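PDB 6K5J: GH3 beta-N-acetylglucosaminidase from Paenibacillaceae, which hydrolyses terminal N-acetylglucosamine residues from beta-linked oligosaccharides, as a glycoside hydrolase family 3 beta-N-acetylglucosaminidase. Local coordinates for residues A[15-27]-A[295-309]. Residues are numbered along the deposited sequence; the frame is centred on the assembly and turned at random.
Sequences QKVGQLVMAGFNG and LILVSHRYERQKAAL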
ATOM      1  N   GLN A  15       4.339 -12.033  28.969  1.00 25.02           N
ATOM      2  CA  GLN A  15       5.079 -12.182  27.718  1.00 26.48           C
ATOM      3  C   GLN A  15       4.195 -12.745  26.611  1.00 24.47           C
ATOM      4  O   GLN A  15       4.327 -12.354  25.446  1.00 24.28           O
ATOM      5  CB  GLN A  15       6.285 -13.088  27.911  1.00 27.07           C
ATOM      6  CG  GLN A  15       7.462 -12.476  28.624  1.00 26.88           C
ATOM      7  CD  GLN A  15       8.530 -13.520  28.876  1.00 35.90           C
ATOM      8  OE1 GLN A  15       8.269 -14.546  29.511  1.00 33.23           O
ATOM      9  NE2 GLN A  15       9.726 -13.286  28.350  1.00 38.62           N
ATOM     10  N   LYS A  16       3.326 -13.703  26.937  1.00 25.55           N
ATOM     11  CA  LYS A  16       2.442 -14.255  25.914  1.00 25.39           C
ATOM     12  C   LYS A  16       1.497 -13.187  25.392  1.00 24.44           C
ATOM     13  O   LYS A  16       1.300 -13.059  24.176  1.00 23.98           O
ATOM     14  CB  LYS A  16       1.647 -15.441  26.466  1.00 27.29           C
ATOM     15  CG  LYS A  16       2.493 -16.646  26.875  1.00 26.26           C
ATOM     16  CD  LYS A  16       1.582 -17.786  27.316  1.00 28.64           C
ATOM     17  CE  LYS A  16       2.366 -18.897  27.994  1.00 38.71           C
ATOM     18  NZ  LYS A  16       1.455 -19.990  28.435  1.00 30.91           N
ATOM     19  N   VAL A  17       0.920 -12.394  26.295  1.00 22.84           N
ATOM     20  CA  VAL A  17       0.007 -11.341  25.865  1.00 22.33           C
ATOM     21  C   VAL A  17       0.753 -10.316  25.021  1.00 22.00           C
ATOM     22  O   VAL A  17       0.248  -9.849  23.995  1.00 21.02           O
ATOM     23  CB  VAL A  17      -0.686 -10.705  27.086  1.00 25.83           C
ATOM     24  CG1 VAL A  17      -1.246  -9.318  26.746  1.00 27.95           C
ATOM     25  CG2 VAL A  17      -1.800 -11.624  27.596  1.00 27.32           C
ATOM     26  N   GLY A  18       1.972  -9.961  25.434  1.00 21.45           N
ATOM     27  CA  GLY A  18       2.756  -9.008  24.663  1.00 23.90           C
ATOM     28  C   GLY A  18       3.045  -9.469  23.244  1.00 23.11           C
ATOM     29  O   GLY A  18       3.101  -8.648  22.321  1.00 20.73           O
ATOM     30  N   GLN A  19       3.227 -10.782  23.048  1.00 20.35           N
ATOM     31  CA  GLN A  19       3.469 -11.314  21.706  1.00 22.21           C
ATOM     32  C   GLN A  19       2.343 -10.962  20.743  1.00 20.92           C
ATOM     33  O   GLN A  19       2.571 -10.880  19.531  1.00 22.50           O
ATOM     34  CB  GLN A  19       3.640 -12.832  21.754  1.00 25.33           C
ATOM     35  CG  GLN A  19       5.010 -13.286  22.195  1.00 24.94           C
ATOM     36  CD  GLN A  19       6.111 -12.769  21.288  1.00 23.40           C
ATOM     37  OE1 GLN A  19       6.207 -13.156  20.118  1.00 26.21           O
ATOM     38  NE2 GLN A  19       6.942 -11.880  21.822  1.00 23.17           N
ATOM     39  N   LEU A  20       1.131 -10.759  21.258  1.00 19.84           N
ATOM     40  CA  LEU A  20      -0.044 -10.504  20.433  1.00 20.35           C
ATOM     41  C   LEU A  20      -0.163  -9.060  19.960  1.00 20.74           C
ATOM     42  O   LEU A  20      -1.150  -8.730  19.294  1.00 20.75           O
ATOM     43  CB  LEU A  20      -1.306 -10.876  21.206  1.00 22.61           C
ATOM     44  CG  LEU A  20      -1.285 -12.229  21.924  1.00 24.65           C
ATOM     45  CD1 LEU A  20      -2.616 -12.472  22.598  1.00 27.45           C
ATOM     46  CD2 LEU A  20      -0.970 -13.334  20.937  1.00 22.70           C
ATOM     47  N   VAL A  21       0.796  -8.193  20.261  1.00 16.19           N
ATOM     48  CA  VAL A  21       0.670  -6.773  19.935  1.00 19.17           C
ATOM     49  C   VAL A  21       1.847  -6.336  19.072  1.00 20.56           C
ATOM     50  O   VAL A  21       2.998  -6.676  19.359  1.00 19.23           O
ATOM     51  CB  VAL A  21       0.570  -5.916  21.208  1.00 19.26           C
ATOM     52  CG1 VAL A  21       0.560  -4.426  20.853  1.00 21.37           C
ATOM     53  CG2 VAL A  21      -0.679  -6.320  21.998  1.00 17.64           C
ATOM     54  N   MET A  22       1.551  -5.592  18.011  1.00 21.16           N
ATOM     55  CA  MET A  22       2.561  -4.903  17.219  1.00 18.80           C
ATOM     56  C   MET A  22       2.324  -3.407  17.354  1.00 17.77           C
ATOM     57  O   MET A  22       1.196  -2.935  17.154  1.00 18.31           O
ATOM     58  CB  MET A  22       2.503  -5.318  15.744  1.00 16.40           C
ATOM     59  CG  MET A  22       3.477  -4.531  14.861  1.00 17.58           C
ATOM     60  SD  MET A  22       3.527  -5.199  13.188  1.00 21.34           S
ATOM     61  CE  MET A  22       4.765  -6.504  13.346  1.00 18.78           C
ATOM     62  N   ALA A  23       3.378  -2.667  17.696  1.00 18.12           N
ATOM     63  CA  ALA A  23       3.246  -1.252  18.026  1.00 19.94           C
ATOM     64  C   ALA A  23       4.205  -0.423  17.192  1.00 19.81           C
ATOM     65  O   ALA A  23       5.275  -0.890  16.794  1.00 20.26           O
ATOM     66  CB  ALA A  23       3.517  -0.981  19.515  1.00 18.05           C
ATOM     67  N   GLY A  24       3.815   0.827  16.942  1.00 19.20           N
ATOM     68  CA  GLY A  24       4.720   1.800  16.375  1.00 20.86           C
ATOM     69  C   GLY A  24       5.252   2.738  17.444  1.00 20.65           C
ATOM     70  O   GLY A  24       4.848   2.695  18.602  1.00 19.21           O
ATOM     71  N   PHE A  25       6.186   3.589  17.025  1.00 15.68           N
ATOM     72  CA  PHE A  25       6.821   4.528  17.932  1.00 21.21           C
ATOM     73  C   PHE A  25       7.425   5.637  17.086  1.00 19.77           C
ATOM     74  O   PHE A  25       7.550   5.521  15.861  1.00 19.51           O
ATOM     75  CB  PHE A  25       7.902   3.853  18.791  1.00 21.10           C
ATOM     76  CG  PHE A  25       9.140   3.508  18.015  1.00 21.82           C
ATOM     77  CD1 PHE A  25       9.178   2.365  17.233  1.00 23.76           C
ATOM     78  CD2 PHE A  25      10.244   4.359  18.020  1.00 20.15           C
ATOM     79  CE1 PHE A  25      10.304   2.059  16.489  1.00 26.53           C
ATOM     80  CE2 PHE A  25      11.379   4.061  17.271  1.00 20.37           C
ATOM     81  CZ  PHE A  25      11.412   2.916  16.512  1.00 22.50           C
ATOM     82  N   ASN A  26       7.814   6.713  17.749  1.00 18.93           N
ATOM     83  CA  ASN A  26       8.486   7.808  17.067  1.00 18.08           C
ATOM     84  C   ASN A  26       9.982   7.754  17.362  1.00 18.45           C
ATOM     85  O   ASN A  26      10.389   7.778  18.523  1.00 20.36           O
ATOM     86  CB  ASN A  26       7.917   9.160  17.491  1.00 22.79           C
ATOM     87  CG  ASN A  26       8.516  10.295  16.693  1.00 22.96           C
ATOM     88  OD1 ASN A  26       8.800  10.139  15.499  1.00 21.63           O
ATOM     89  ND2 ASN A  26       8.730  11.442  17.343  1.00 22.13           N
ATOM     90  N   GLY A  27      10.796   7.727  16.312  1.00 20.72           N
ATOM     91  CA  GLY A  27      12.232   7.767  16.505  1.00 18.90           C
ATOM     92  C   GLY A  27      13.022   7.270  15.313  1.00 22.03           C
ATOM     93  O   GLY A  27      12.615   6.315  14.642  1.00 18.93           O
ATOM     94  N   LEU A 295      -2.448 -11.205  15.932  1.00 18.83           N
ATOM     95  CA  LEU A 295      -1.562 -10.063  16.089  1.00 18.41           C
ATOM     96  C   LEU A 295      -2.395  -8.794  16.008  1.00 18.71           C
ATOM     97  O   LEU A 295      -3.032  -8.529  14.981  1.00 17.57           O
ATOM     98  CB  LEU A 295      -0.458 -10.066  15.028  1.00 17.64           C
ATOM     99  CG  LEU A 295       0.661  -9.039  15.223  1.00 19.59           C
ATOM    100  CD1 LEU A 295       1.371  -9.209  16.583  1.00 18.80           C
ATOM    101  CD2 LEU A 295       1.675  -9.132  14.076  1.00 16.44           C
ATOM    102  N   ILE A 296      -2.372  -8.021  17.087  1.00 16.03           N
ATOM    103  CA  ILE A 296      -3.155  -6.798  17.251  1.00 19.12           C
ATOM    104  C   ILE A 296      -2.276  -5.620  16.854  1.00 18.65           C
ATOM    105  O   ILE A 296      -1.247  -5.365  17.490  1.00 19.41           O
ATOM    106  CB  ILE A 296      -3.623  -6.645  18.710  1.00 21.38           C
ATOM    107  CG1 ILE A 296      -4.490  -7.826  19.153  1.00 28.37           C
ATOM    108  CG2 ILE A 296      -4.280  -5.286  18.940  1.00 23.95           C
ATOM    109  CD1 ILE A 296      -5.505  -8.298  18.163  1.00 23.75           C
ATOM    110  N   LEU A 297      -2.669  -4.891  15.816  1.00 17.37           N
ATOM    111  CA  LEU A 297      -1.870  -3.784  15.302  1.00 16.24           C
ATOM    112  C   LEU A 297      -2.375  -2.470  15.898  1.00 17.72           C
ATOM    113  O   LEU A 297      -3.549  -2.114  15.725  1.00 17.18           O
ATOM    114  CB  LEU A 297      -1.931  -3.746  13.777  1.00 20.14           C
ATOM    115  CG  LEU A 297      -1.147  -2.633  13.081  1.00 17.58           C
ATOM    116  CD1 LEU A 297       0.348  -2.701  13.432  1.00 17.58           C
ATOM    117  CD2 LEU A 297      -1.354  -2.720  11.579  1.00 17.82           C
ATOM    118  N   VAL A 298      -1.502  -1.753  16.599  1.00 18.49           N
ATOM    119  CA  VAL A 298      -1.838  -0.444  17.166  1.00 17.59           C
ATOM    120  C   VAL A 298      -0.668   0.484  16.837  1.00 20.77           C
ATOM    121  O   VAL A 298       0.331   0.538  17.558  1.00 18.83           O
ATOM    122  CB  VAL A 298      -2.121  -0.498  18.670  1.00 21.92           C
ATOM    123  CG1 VAL A 298      -2.732   0.827  19.133  1.00 23.78           C
ATOM    124  CG2 VAL A 298      -3.084  -1.652  19.000  1.00 20.10           C
ATOM    125  N   SER A 299      -0.795   1.237  15.735  1.00 21.34           N
ATOM    126  CA  SER A 299       0.387   1.790  15.060  1.00 22.39           C
ATOM    127  C   SER A 299       0.969   3.048  15.698  1.00 21.80           C
ATOM    128  O   SER A 299       2.161   3.324  15.506  1.00 23.05           O
ATOM    129  CB  SER A 299       0.060   2.111  13.600  1.00 23.83           C
ATOM    130  OG  SER A 299      -0.282   0.936  12.882  1.00 21.45           O
ATOM    131  N   HIS A 300       0.176   3.853  16.408  1.00 22.65           N
ATOM    132  CA  HIS A 300       0.635   5.229  16.604  1.00 26.15           C
ATOM    133  C   HIS A 300       0.684   5.712  18.053  1.00 27.15           C
ATOM    134  O   HIS A 300       1.728   6.190  18.517  1.00 28.49           O
ATOM    135  CB  HIS A 300      -0.255   6.158  15.763  1.00 26.13           C
ATOM    136  CG  HIS A 300      -0.184   5.881  14.290  1.00 25.56           C
ATOM    137  ND1 HIS A 300       0.989   5.980  13.573  1.00 21.81           N
ATOM    138  CD2 HIS A 300      -1.127   5.464  13.412  1.00 25.75           C
ATOM    139  CE1 HIS A 300       0.761   5.658  12.311  1.00 23.25           C
ATOM    140  NE2 HIS A 300      -0.516   5.336  12.189  1.00 25.66           N
ATOM    141  N   ARG A 301      -0.427   5.621  18.774  1.00 26.85           N
ATOM    142  CA  ARG A 301      -0.554   6.275  20.071  1.00 27.42           C
ATOM    143  C   ARG A 301      -0.211   5.304  21.192  1.00 28.04           C
ATOM    144  O   ARG A 301      -0.895   4.290  21.372  1.00 25.88           O
ATOM    145  CB  ARG A 301      -1.969   6.823  20.258  1.00 32.79           C
ATOM    146  CG  ARG A 301      -2.490   7.583  19.046  1.00 40.50           C
ATOM    147  CD  ARG A 301      -3.446   8.678  19.448  1.00 41.71           C
ATOM    148  NE  ARG A 301      -2.783   9.620  20.344  1.00 51.32           N
ATOM    149  CZ  ARG A 301      -3.403  10.602  20.986  1.00 50.81           C
ATOM    150  NH1 ARG A 301      -4.710  10.776  20.831  1.00 49.95           N
ATOM    151  NH2 ARG A 301      -2.712  11.406  21.784  1.00 52.19           N
ATOM    152  N   TYR A 302       0.830   5.638  21.964  1.00 25.38           N
ATOM    153  CA  TYR A 302       1.255   4.779  23.067  1.00 27.22           C
ATOM    154  C   TYR A 302       0.111   4.466  24.032  1.00 28.57           C
ATOM    155  O   TYR A 302       0.004   3.339  24.539  1.00 27.59           O
ATOM    156  CB  TYR A 302       2.413   5.434  23.814  1.00 26.89           C
ATOM    157  CG  TYR A 302       2.879   4.642  25.003  1.00 30.79           C
ATOM    158  CD1 TYR A 302       3.792   3.605  24.859  1.00 31.33           C
ATOM    159  CD2 TYR A 302       2.399   4.925  26.278  1.00 37.04           C
ATOM    160  CE1 TYR A 302       4.215   2.866  25.948  1.00 38.17           C
ATOM    161  CE2 TYR A 302       2.817   4.193  27.375  1.00 42.30           C
ATOM    162  CZ  TYR A 302       3.727   3.167  27.206  1.00 42.22           C
ATOM    163  OH  TYR A 302       4.139   2.437  28.296  1.00 47.49           O
ATOM    164  N   GLU A 303      -0.735   5.461  24.324  1.00 27.56           N
ATOM    165  CA  GLU A 303      -1.851   5.245  25.243  1.00 30.87           C
ATOM    166  C   GLU A 303      -2.772   4.141  24.744  1.00 29.59           C
ATOM    167  O   GLU A 303      -3.259   3.322  25.532  1.00 27.04           O
ATOM    168  CB  GLU A 303      -2.645   6.538  25.431  1.00 32.15           C
ATOM    169  CG  GLU A 303      -1.872   7.666  26.093  1.00 38.44           C
ATOM    170  CD  GLU A 303      -0.988   8.435  25.118  1.00 46.28           C
ATOM    171  OE1 GLU A 303      -1.002   8.108  23.902  1.00 37.34           O
ATOM    172  OE2 GLU A 303      -0.289   9.370  25.574  1.00 45.52           O
ATOM    173  N   ARG A 304      -3.034   4.115  23.434  1.00 29.28           N
ATOM    174  CA  ARG A 304      -3.896   3.085  22.874  1.00 26.26           C
ATOM    175  C   ARG A 304      -3.187   1.738  22.812  1.00 25.30           C
ATOM    176  O   ARG A 304      -3.837   0.691  22.952  1.00 25.63           O
ATOM    177  CB  ARG A 304      -4.374   3.516  21.491  1.00 31.69           C
ATOM    178  CG  ARG A 304      -5.412   4.642  21.524  1.00 35.02           C
ATOM    179  CD  ARG A 304      -5.475   5.364  20.193  1.00 34.07           C
ATOM    180  NE  ARG A 304      -6.654   6.222  20.098  1.00 44.54           N
ATOM    181  CZ  ARG A 304      -7.167   6.665  18.953  1.00 49.11           C
ATOM    182  NH1 ARG A 304      -6.598   6.349  17.796  1.00 42.06           N
ATOM    183  NH2 ARG A 304      -8.249   7.436  18.966  1.00 52.62           N
ATOM    184  N   GLN A 305      -1.863   1.742  22.615  1.00 23.69           N
ATOM    185  CA  GLN A 305      -1.105   0.493  22.650  1.00 24.58           C
ATOM    186  C   GLN A 305      -1.171  -0.132  24.040  1.00 26.93           C
ATOM    187  O   GLN A 305      -1.427  -1.332  24.181  1.00 22.35           O
ATOM    188  CB  GLN A 305       0.347   0.744  22.231  1.00 20.78           C
ATOM    189  CG  GLN A 305       0.489   1.221  20.791  1.00 19.63           C
ATOM    190  CD  GLN A 305       1.782   1.968  20.528  1.00 23.48           C
ATOM    191  OE1 GLN A 305       2.571   2.206  21.441  1.00 22.32           O
ATOM    192  NE2 GLN A 305       1.994   2.359  19.268  1.00 21.16           N
ATOM    193  N   LYS A 306      -0.954   0.676  25.082  1.00 27.04           N
ATOM    194  CA  LYS A 306      -1.060   0.175  26.454  1.00 27.63           C
ATOM    195  C   LYS A 306      -2.489  -0.242  26.791  1.00 23.58           C
ATOM    196  O   LYS A 306      -2.694  -1.200  27.546  1.00 27.44           O
ATOM    197  CB  LYS A 306      -0.568   1.240  27.444  1.00 32.47           C
ATOM    198  CG  LYS A 306      -0.073   0.681  28.784  1.00 42.80           C
ATOM    199  CD  LYS A 306       1.362   0.175  28.680  1.00 43.82           C
ATOM    200  CE  LYS A 306       1.968  -0.142  30.051  1.00 42.63           C
ATOM    201  NZ  LYS A 306       1.699  -1.537  30.513  1.00 51.70           N
ATOM    202  N   ALA A 307      -3.487   0.456  26.245  1.00 27.85           N
ATOM    203  CA  ALA A 307      -4.869   0.063  26.505  1.00 28.90           C
ATOM    204  C   ALA A 307      -5.159  -1.326  25.945  1.00 29.87           C
ATOM    205  O   ALA A 307      -5.812  -2.142  26.606  1.00 25.15           O
ATOM    206  CB  ALA A 307      -5.837   1.092  25.920  1.00 29.40           C
ATOM    207  N   ALA A 308      -4.679  -1.613  24.729  1.00 25.32           N
ATOM    208  CA  ALA A 308      -4.853  -2.946  24.152  1.00 26.03           C
ATOM    209  C   ALA A 308      -4.150  -4.006  24.992  1.00 24.66           C
ATOM    210  O   ALA A 308      -4.721  -5.064  25.284  1.00 25.26           O
ATOM    211  CB  ALA A 308      -4.319  -2.968  22.719  1.00 23.98           C
ATOM    212  N   LEU A 309      -2.904  -3.742  25.375  1.00 21.75           N
ATOM    213  CA  LEU A 309      -2.148  -4.693  26.183  1.00 23.87           C
ATOM    214  C   LEU A 309      -2.843  -4.961  27.514  1.00 26.41           C
ATOM    215  O   LEU A 309      -2.955  -6.118  27.949  1.00 24.52           O
ATOM    216  CB  LEU A 309      -0.729  -4.164  26.418  1.00 25.76           C
ATOM    217  CG  LEU A 309       0.291  -4.271  25.281  1.00 25.13           C
ATOM    218  CD1 LEU A 309       1.403  -3.214  25.432  1.00 27.83           C
ATOM    219  CD2 LEU A 309       0.880  -5.674  25.208  1.00 25.99           C
TER
HETATM  220  O   HOH W   1       4.830   3.792  21.038  1.00 23.51           O
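V21-A23 and I296-V298 pair as parallel strands. I296 N donates to L20 O (2.6 Å), M22 N to I296 O (2.9 Å), and V298 N to M22 O, the last nearly straight (176°). The side-chain amide of Q305 adds a further link. Its NE2 donates to G24 O at 2.9 Å and to V298 O at 3.0 Å, so one amide nitrogen bridges an acceptor from each segment. Both acceptors lie somewhat out of the amide plane. A water donates to G24 O and to Q305 OE1, which engages the other end of the amide. The CB of A23 packs against Q305 CD (3.6 Å).

V21 is on the same face as A23. With CG1 of V21 opposite the backbone N (chi1 175°), the other methyl, CG2, is turned to L309 CD2 at 3.6 Å. L309 CD2 also touches G18 CA, so L309 bridges helix 13-19 and the strand. On the other face, M22 runs alongside L297, with CG 3.9 Å from L297 CD1. Its bend at chi3 (-86°) brings CE to L295 CD2.

L297 also touches the bound NAG. The two strands are the first and last of a TIM-type barrel, so their pairing closes it. Strand 45-47 flanks 21-23 on its other edge. L37 of helix 32-39 packs on A23 and Q305, and helix 323-339 covers L20.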